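Local structure of leucine aminopeptidase 2, chloroplastic (Streptomyces sp. BC16019, 5LHJ) at residues R111-A115 with R127-V131; A229-G233 with G321-D327; V400-R406 with T488-T492. The protein acts as an M17-family metalloaminopeptidase in the maturation of the peptide bottromycin, probably removing unsubstituted N-terminal amino acids. All blocks are in the same frame, centred on the assembly; numbering follows the deposited sequence.

Interaction 1 (R111-A115 with R127-V131); sequences RLDLA and RARAV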
loop_
_atom_site.group_PDB
_atom_site.type_symbol
_atom_site.label_atom_id
_atom_site.label_comp_id
_atom_site.label_asym_id
_atom_site.label_seq_id
_atom_site.Cartn_x
_atom_site.Cartn_y
_atom_site.Cartn_z
ATOM N N ARG A 111 24.427 48.208 1.217
ATOM C CA ARG A 111 25.785 48.072 0.694
ATOM C C ARG A 111 26.434 46.867 1.363
ATOM O O ARG A 111 26.548 46.834 2.587
ATOM C CB ARG A 111 26.632 49.327 0.953
ATOM C CG ARG A 111 27.935 49.304 0.166
ATOM C CD ARG A 111 28.817 50.506 0.436
ATOM N NE ARG A 111 29.533 50.400 1.713
ATOM C CZ ARG A 111 29.502 51.290 2.707
ATOM N NH1 ARG A 111 28.794 52.422 2.634
ATOM N NH2 ARG A 111 30.214 51.057 3.805
ATOM N N LEU A 112 26.827 45.880 0.557
ATOM C CA LEU A 112 27.561 44.718 1.035
ATOM C C LEU A 112 29.057 44.995 0.933
ATOM O O LEU A 112 29.582 45.170 -0.176
ATOM C CB LEU A 112 27.219 43.485 0.180
ATOM C CG LEU A 112 25.722 43.188 0.073
ATOM C CD1 LEU A 112 25.472 42.074 -0.928
ATOM C CD2 LEU A 112 25.154 42.850 1.432
ATOM N N ASP A 113 29.730 45.045 2.082
ATOM C CA ASP A 113 31.191 45.147 2.127
ATOM C C ASP A 113 31.876 43.789 2.295
ATOM O O ASP A 113 33.087 43.737 2.491
ATOM C CB ASP A 113 31.623 46.093 3.262
ATOM C CG ASP A 113 31.249 47.553 3.003
ATOM O OD1 ASP A 113 30.675 47.882 1.943
ATOM O OD2 ASP A 113 31.534 48.398 3.875
ATOM N N LEU A 114 31.127 42.693 2.164
ATOM C CA LEU A 114 31.643 41.355 2.469
ATOM C C LEU A 114 32.876 40.962 1.658
ATOM O O LEU A 114 33.778 40.311 2.183
ATOM C CB LEU A 114 30.555 40.283 2.245
ATOM C CG LEU A 114 29.225 40.417 2.987
ATOM C CD1 LEU A 114 28.310 39.278 2.557
ATOM C CD2 LEU A 114 29.361 40.421 4.499
ATOM N N ALA A 115 32.913 41.339 0.380
ATOM C CA ALA A 115 34.029 40.950 -0.498
ATOM C C ALA A 115 35.341 41.672 -0.158
ATOM O O ALA A 115 36.398 41.285 -0.668
ATOM C CB ALA A 115 33.668 41.163 -1.965
ATOM N N ARG A 127 35.780 36.375 -4.404
ATOM C CA ARG A 127 34.914 36.935 -3.343
ATOM C C ARG A 127 33.833 37.833 -3.929
ATOM O O ARG A 127 32.648 37.693 -3.598
ATOM C CB ARG A 127 35.732 37.724 -2.315
ATOM C CG ARG A 127 36.702 36.856 -1.524
ATOM C CD ARG A 127 37.265 37.560 -0.299
ATOM N NE ARG A 127 37.783 38.903 -0.535
ATOM C CZ ARG A 127 39.065 39.252 -0.687
ATOM N NH1 ARG A 127 40.047 38.356 -0.712
ATOM N NH2 ARG A 127 39.366 40.531 -0.852
ATOM N N ALA A 128 34.236 38.739 -4.824
ATOM C CA ALA A 128 33.300 39.699 -5.421
ATOM C C ALA A 128 32.204 39.005 -6.243
ATOM O O ALA A 128 31.025 39.348 -6.133
ATOM C CB ALA A 128 34.047 40.731 -6.270
ATOM N N ARG A 129 32.605 38.029 -7.050
ATOM C CA ARG A 129 31.668 37.264 -7.883
ATOM C C ARG A 129 30.641 36.523 -7.017
ATOM O O ARG A 129 29.428 36.574 -7.290
ATOM C CB ARG A 129 32.436 36.287 -8.779
ATOM C CG ARG A 129 31.597 35.616 -9.866
ATOM C CD ARG A 129 32.418 34.648 -10.726
ATOM N NE ARG A 129 33.568 35.326 -11.311
ATOM C CZ ARG A 129 34.855 35.194 -10.943
ATOM N NH1 ARG A 129 35.256 34.339 -9.992
ATOM N NH2 ARG A 129 35.782 35.929 -11.559
ATOM N N ALA A 130 31.126 35.879 -5.958
ATOM C CA ALA A 130 30.271 35.109 -5.052
ATOM C C ALA A 130 29.294 35.983 -4.260
ATOM O O ALA A 130 28.127 35.628 -4.101
ATOM C CB ALA A 130 31.112 34.263 -4.107
ATOM N N VAL A 131 29.770 37.126 -3.760
ATOM C CA VAL A 131 28.911 38.055 -3.026
ATOM C C VAL A 131 27.808 38.603 -3.936
ATOM O O VAL A 131 26.646 38.667 -3.532
ATOM C CB VAL A 131 29.728 39.189 -2.377
ATOM C CG1 VAL A 131 28.830 40.277 -1.801
ATOM C CG2 VAL A 131 30.620 38.621 -1.267
#

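Interaction 2 (A229-G233 with G321-D327); sequences AVGRG and GALRVGD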
loop_
_atom_site.group_PDB
_atom_site.type_symbol
_atom_site.label_atom_id
_atom_site.label_comp_id
_atom_site.label_asym_id
_atom_site.label_seq_id
_atom_site.Cartn_x
_atom_site.Cartn_y
_atom_site.Cartn_z
ATOM N N ALA A 229 4.798 11.328 -29.700
ATOM C CA ALA A 229 4.069 10.229 -29.018
ATOM C C ALA A 229 3.720 10.542 -27.567
ATOM O O ALA A 229 2.573 10.337 -27.123
ATOM C CB ALA A 229 4.873 8.934 -29.085
ATOM N N VAL A 230 4.718 11.019 -26.826
ATOM C CA VAL A 230 4.538 11.365 -25.418
ATOM C C VAL A 230 3.543 12.522 -25.277
ATOM O O VAL A 230 2.687 12.490 -24.415
ATOM C CB VAL A 230 5.886 11.703 -24.754
ATOM C CG1 VAL A 230 5.701 12.431 -23.423
ATOM C CG2 VAL A 230 6.705 10.426 -24.577
ATOM N N GLY A 231 3.648 13.511 -26.160
ATOM C CA GLY A 231 2.859 14.725 -26.052
ATOM C C GLY A 231 1.419 14.620 -26.517
ATOM O O GLY A 231 0.649 15.547 -26.310
ATOM N N ARG A 232 1.036 13.519 -27.160
ATOM C CA ARG A 232 -0.265 13.483 -27.836
ATOM C C ARG A 232 -1.498 13.423 -26.930
ATOM O O ARG A 232 -2.559 13.909 -27.326
ATOM C CB ARG A 232 -0.321 12.359 -28.860
ATOM C CG ARG A 232 -0.533 10.974 -28.319
ATOM C CD ARG A 232 -0.878 10.045 -29.477
ATOM N NE ARG A 232 -1.188 8.686 -29.054
ATOM C CZ ARG A 232 -0.288 7.745 -28.770
ATOM N NH1 ARG A 232 1.028 8.007 -28.814
ATOM N NH2 ARG A 232 -0.706 6.530 -28.437
ATOM N N GLY A 233 -1.381 12.820 -25.744
ATOM C CA GLY A 233 -2.544 12.726 -24.838
ATOM C C GLY A 233 -3.087 14.080 -24.385
ATOM O O GLY A 233 -4.303 14.294 -24.286
ATOM N N GLY A 321 -6.648 9.427 -26.013
ATOM C CA GLY A 321 -5.615 9.323 -27.047
ATOM C C GLY A 321 -4.179 9.313 -26.561
ATOM O O GLY A 321 -3.281 9.584 -27.343
ATOM N N ALA A 322 -3.949 8.958 -25.298
ATOM C CA ALA A 322 -2.606 9.015 -24.705
ATOM C C ALA A 322 -1.743 7.805 -25.052
ATOM O O ALA A 322 -2.242 6.726 -25.356
ATOM C CB ALA A 322 -2.701 9.151 -23.195
ATOM N N LEU A 323 -0.430 8.003 -24.964
ATOM C CA LEU A 323 0.549 6.939 -25.180
ATOM C C LEU A 323 0.251 5.725 -24.301
ATOM O O LEU A 323 -0.003 5.876 -23.109
ATOM C CB LEU A 323 1.954 7.469 -24.867
ATOM C CG LEU A 323 3.141 6.543 -25.182
ATOM C CD1 LEU A 323 3.167 6.039 -26.611
ATOM C CD2 LEU A 323 4.420 7.290 -24.882
ATOM N N ARG A 324 0.245 4.536 -24.899
ATOM C CA ARG A 324 -0.173 3.318 -24.203
ATOM C C ARG A 324 1.022 2.471 -23.807
ATOM O O ARG A 324 1.994 2.378 -24.540
ATOM C CB ARG A 324 -1.085 2.457 -25.092
ATOM C CG ARG A 324 -2.431 3.081 -25.480
ATOM C CD ARG A 324 -3.038 2.443 -26.724
ATOM N NE ARG A 324 -2.298 2.958 -27.854
ATOM C CZ ARG A 324 -2.773 3.475 -28.975
ATOM N NH1 ARG A 324 -4.068 3.470 -29.304
ATOM N NH2 ARG A 324 -1.873 3.943 -29.829
ATOM N N VAL A 325 0.902 1.786 -22.675
ATOM C CA VAL A 325 1.851 0.735 -22.309
ATOM C C VAL A 325 1.810 -0.357 -23.384
ATOM O O VAL A 325 0.720 -0.808 -23.773
ATOM C CB VAL A 325 1.510 0.132 -20.922
ATOM C CG1 VAL A 325 2.374 -1.093 -20.627
ATOM C CG2 VAL A 325 1.673 1.193 -19.841
ATOM N N GLY A 326 2.980 -0.750 -23.881
ATOM C CA GLY A 326 3.079 -1.729 -24.974
ATOM C C GLY A 326 3.294 -1.113 -26.345
ATOM O O GLY A 326 3.689 -1.824 -27.283
ATOM N N ASP A 327 3.046 0.190 -26.481
ATOM C CA ASP A 327 3.328 0.883 -27.741
ATOM C C ASP A 327 4.813 0.859 -28.049
ATOM O O ASP A 327 5.643 0.738 -27.146
ATOM C CB ASP A 327 2.830 2.324 -27.720
ATOM C CG ASP A 327 1.318 2.427 -27.892
ATOM O OD1 ASP A 327 0.651 1.384 -28.123
ATOM O OD2 ASP A 327 0.808 3.564 -27.801
HETATM O O HOH W 1 0.430 10.794 -24.674
HETATM O O HOH W 2 -3.628 6.354 -27.781
HETATM O O HOH W 3 -3.967 11.532 -29.436
#

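Interaction 3 (V400-R406 with T488-T492); sequences VLAASER and TLIET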
loop_
_atom_site.group_PDB
_atom_site.type_symbol
_atom_site.label_atom_id
_atom_site.label_comp_id
_atom_site.label_asym_id
_atom_site.label_seq_id
_atom_site.Cartn_x
_atom_site.Cartn_y
_atom_site.Cartn_z
ATOM N N VAL A 400 33.321 19.288 -16.068
ATOM C CA VAL A 400 31.992 19.543 -15.478
ATOM C C VAL A 400 32.071 19.600 -13.947
ATOM O O VAL A 400 31.496 20.497 -13.316
ATOM C CB VAL A 400 30.937 18.519 -15.950
ATOM C CG1 VAL A 400 29.602 18.715 -15.229
ATOM C CG2 VAL A 400 30.723 18.643 -17.450
ATOM N N LEU A 401 32.783 18.650 -13.343
ATOM C CA LEU A 401 32.877 18.616 -11.886
ATOM C C LEU A 401 33.575 19.859 -11.320
ATOM O O LEU A 401 33.103 20.442 -10.349
ATOM C CB LEU A 401 33.553 17.330 -11.396
ATOM C CG LEU A 401 32.745 16.051 -11.620
ATOM C CD1 LEU A 401 33.604 14.820 -11.354
ATOM C CD2 LEU A 401 31.483 16.025 -10.779
ATOM N N ALA A 402 34.677 20.276 -11.930
ATOM C CA ALA A 402 35.373 21.501 -11.483
ATOM C C ALA A 402 34.479 22.736 -11.660
ATOM O O ALA A 402 34.447 23.615 -10.790
ATOM C CB ALA A 402 36.686 21.671 -12.238
ATOM N N ALA A 403 33.732 22.784 -12.768
ATOM C CA ALA A 403 32.772 23.868 -12.996
ATOM C C ALA A 403 31.710 23.921 -11.906
ATOM O O ALA A 403 31.385 25.003 -11.411
ATOM C CB ALA A 403 32.121 23.734 -14.363
ATOM N N SER A 404 31.166 22.759 -11.524
ATOM C CA SER A 404 30.181 22.706 -10.446
ATOM C C SER A 404 30.773 23.180 -9.111
ATOM O O SER A 404 30.091 23.852 -8.331
ATOM C CB SER A 404 29.563 21.304 -10.313
ATOM O OG SER A 404 30.452 20.400 -9.680
ATOM N N GLU A 405 32.036 22.850 -8.857
ATOM C CA GLU A 405 32.723 23.314 -7.630
ATOM C C GLU A 405 32.862 24.840 -7.598
ATOM O O GLU A 405 32.568 25.467 -6.583
ATOM C CB GLU A 405 34.079 22.644 -7.479
ATOM C CG GLU A 405 33.963 21.160 -7.163
ATOM C CD GLU A 405 35.226 20.358 -7.468
ATOM O OE1 GLU A 405 36.275 20.949 -7.813
ATOM O OE2 GLU A 405 35.157 19.112 -7.373
ATOM N N ARG A 406 33.255 25.434 -8.716
ATOM C CA ARG A 406 33.292 26.901 -8.833
ATOM C C ARG A 406 31.925 27.550 -8.605
ATOM O O ARG A 406 31.822 28.596 -7.955
ATOM C CB ARG A 406 33.869 27.330 -10.190
ATOM C CG ARG A 406 35.343 26.978 -10.355
ATOM C CD ARG A 406 35.996 27.686 -11.533
ATOM N NE ARG A 406 35.400 27.349 -12.828
ATOM C CZ ARG A 406 35.641 26.243 -13.540
ATOM N NH1 ARG A 406 36.453 25.286 -13.095
ATOM N NH2 ARG A 406 35.028 26.073 -14.711
ATOM N N THR A 488 26.519 25.871 -13.118
ATOM C CA THR A 488 27.420 24.807 -13.590
ATOM C C THR A 488 27.595 24.844 -15.118
ATOM O O THR A 488 28.716 24.757 -15.615
ATOM C CB THR A 488 26.965 23.407 -13.123
ATOM O OG1 THR A 488 27.018 23.351 -11.695
ATOM C CG2 THR A 488 27.854 22.311 -13.693
ATOM N N LEU A 489 26.498 24.987 -15.851
ATOM C CA LEU A 489 26.562 25.068 -17.309
ATOM C C LEU A 489 27.394 26.267 -17.760
ATOM O O LEU A 489 28.245 26.136 -18.634
ATOM C CB LEU A 489 25.177 25.150 -17.941
ATOM C CG LEU A 489 24.324 23.878 -17.970
ATOM C CD1 LEU A 489 22.966 24.253 -18.536
ATOM C CD2 LEU A 489 24.956 22.742 -18.763
ATOM N N ILE A 490 27.148 27.427 -17.160
ATOM C CA ILE A 490 27.910 28.626 -17.513
ATOM C C ILE A 490 29.405 28.426 -17.247
ATOM O O ILE A 490 30.228 28.729 -18.110
ATOM C CB ILE A 490 27.390 29.886 -16.786
ATOM C CG1 ILE A 490 25.982 30.239 -17.282
ATOM C CG2 ILE A 490 28.333 31.073 -17.009
ATOM C CD1 ILE A 490 25.285 31.295 -16.450
ATOM N N GLU A 491 29.763 27.905 -16.078
ATOM C CA GLU A 491 31.177 27.644 -15.784
ATOM C C GLU A 491 31.810 26.577 -16.702
ATOM O O GLU A 491 32.987 26.694 -17.080
ATOM C CB GLU A 491 31.369 27.297 -14.310
ATOM C CG GLU A 491 31.264 28.502 -13.397
ATOM C CD GLU A 491 32.441 29.478 -13.514
ATOM O OE1 GLU A 491 33.514 29.115 -14.035
ATOM O OE2 GLU A 491 32.289 30.636 -13.069
ATOM N N THR A 492 31.030 25.566 -17.082
ATOM C CA THR A 492 31.484 24.560 -18.047
ATOM C C THR A 492 31.778 25.192 -19.407
ATOM O O THR A 492 32.841 24.964 -19.998
ATOM C CB THR A 492 30.457 23.432 -18.193
ATOM O OG1 THR A 492 30.276 22.808 -16.916
ATOM C CG2 THR A 492 30.909 22.397 -19.193
HETATM O O HOH W 4 31.435 30.487 -10.349
#

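Interaction 1 (R111-A115 with R127-V131)
Val131 pushes both of its methyl groups against the end of strand 109-112 and the chain that leaves it, and each finds its own hollow. CG1, anti to the backbone N (chi1 171°), reaches Leu112, where it lies 3.9 Å from CD1; the two side chains slide past one another in opposite directions and meet flank to flank. CG2 enters the bend that follows, with Leu114 CB 3.9 Å away and the backbone N of Ala115 beside it. The valine is thus a forked wedge set between the end of the strand and the short 3-10 segment.

Ala115 supplies the answering bump. Its CB rests on the helix surface, 3.8 Å from Ala128 CA and 4.0 Å from Val131 CG2, while the CB of Arg127 stands 4.0 Å away from it. Because Ala128 carries only a methyl group, Ala115 can settle close to the helix backbone, with Ala115 CA 5.0 Å from Arg127 CA.

The bend at chi3 (-49°) of Arg127 brings its guanidinium round to the carbonyl of Ala115, which it grips side-on. NE donates to Ala115 O at 2.8 Å with an N-H...O angle of 161°, and NH2 adds a second, more bent bond to the same oxygen at 3.1 Å. The oxygen lies in the guanidinium plane; NE comes from above the carbonyl plane, NH2 within it. NH1 bonds Val122 O, so this buried cation also holds the connecting loop.

Helix 90-102 packs on Leu112 and Leu114, and Val131 also touches Val159 of strand 156-159. Strands 109-112 and 156-159 are parallel neighbours in the sheet, and helix 124-139 lies between them in sequence: a beta-alpha-beta crossover of the macro-like N-terminal domain of M17 peptidases.

Interaction 2 (A229-G233 with G321-D327)
A salt-bridge network, backed by apolar and water-mediated contacts, joins helix 225-231 and the residues after it to the loop between strands 306-316 and 328-330, with Arg232 as the main bridge. Its CG sits between the backbone N and the carbonyl carbon (chi1 78°), and the extended chain beyond lays one guanidinium face over the Ala322-Leu323 peptide, Leu323 N lying 3.7 Å above its plane. NH2 then reaches Asp327 OD2 edge-on in a weak bond of 3.4 Å. The same oxygen takes Arg324 N from above the carboxylate plane and, through its syn lone pair, Arg324 NE at 3.2 Å. A type II turn from Arg324 to Asp327 folds the aspartate back to these donors, and its charge probably offsets the closeness of the two arginines. Arg324 NH1 goes on to Glu315 of the second subunit, which carries the network across to that subunit.

The side chain of Leu323 packs against the helix, CD2 3.9 Å from Val230 CG2; Val230 in turn touches Glu345, a residue of the catalytic domain's manganese site, which holds no metal in this chain. Water 1 links Val230 O, Gly233 N and Leu323 N. At Gly233, CA lies only 3.7 Å from Ala322 CA, and a side chain would clash with the Ala322 methyl.

Interaction 3 (V400-R406 with T488-T492)
Ala403 sets its methyl group against helix 486-498, over the turn of Thr488 to Thr492, 3.6 Å from Glu491 CB and 3.3 Å from Thr492 OG1. The threonine hydroxyl is turned beside its own backbone N, from where it donates to Thr488 O at 2.8 Å, which probably fixes its rotation. Thr488 has the same first torsion, which lays OG1 3.5 Å from Ser404 CB while the hydroxyl bonds Glu409. Ser404 instead folds OG back to Leu401 O, leaving its CB to face Thr488. Small side chains here let helices 394-407 and 486-498 of the alpha/beta catalytic domain approach closely; the axes of the two segments pass 7.9 Å apart, with 121° between their directions. Phe411 of strand 410-413 packs on both Ser404 and Thr488.

Toward the solvent-exposed Arg406, the bend of Glu491 at chi2 (-70°) turns its carboxylate to the arginine. NE meets OE1 at 2.9 Å in a nearly straight bond (175°), in the guanidinium plane but from above the carboxylate plane, the two groups standing steeply to each other. Ala403 CA lies against one face of that guanidinium, toward its margin, and NH2 adds a weak bond to Glu491 O. With an alanine at Glu491, Arg406 would probably lose its charge partner, and its guanidinium would be freer to turn. The other carboxylate oxygen, OE2, accepts from water 4 at 2.9 Å, which also reaches Arg406 O weakly.

Overall arrangement
From the N terminus, interaction 1 comes first and closes a short loop of 11 residues within the N-terminal domain. Interactions 2 and 3 follow in the catalytic domain, closing loops of 87 and 81 residues. All three are in series: none nests in or crosses another. Interaction 2 ties the region of the metal site to a loop at a subunit interface, its centre about 51 Å from that of interaction 1 and on the opposite side of the chain's centre. Interaction 3 joins two late helices, and the nearest atoms of interactions 1 and 3 are about 5 Å apart, without touching. Helix 90-102, which packs on interaction 1, also carries Arg94, weakly bonded to Arg406 O of interaction 3.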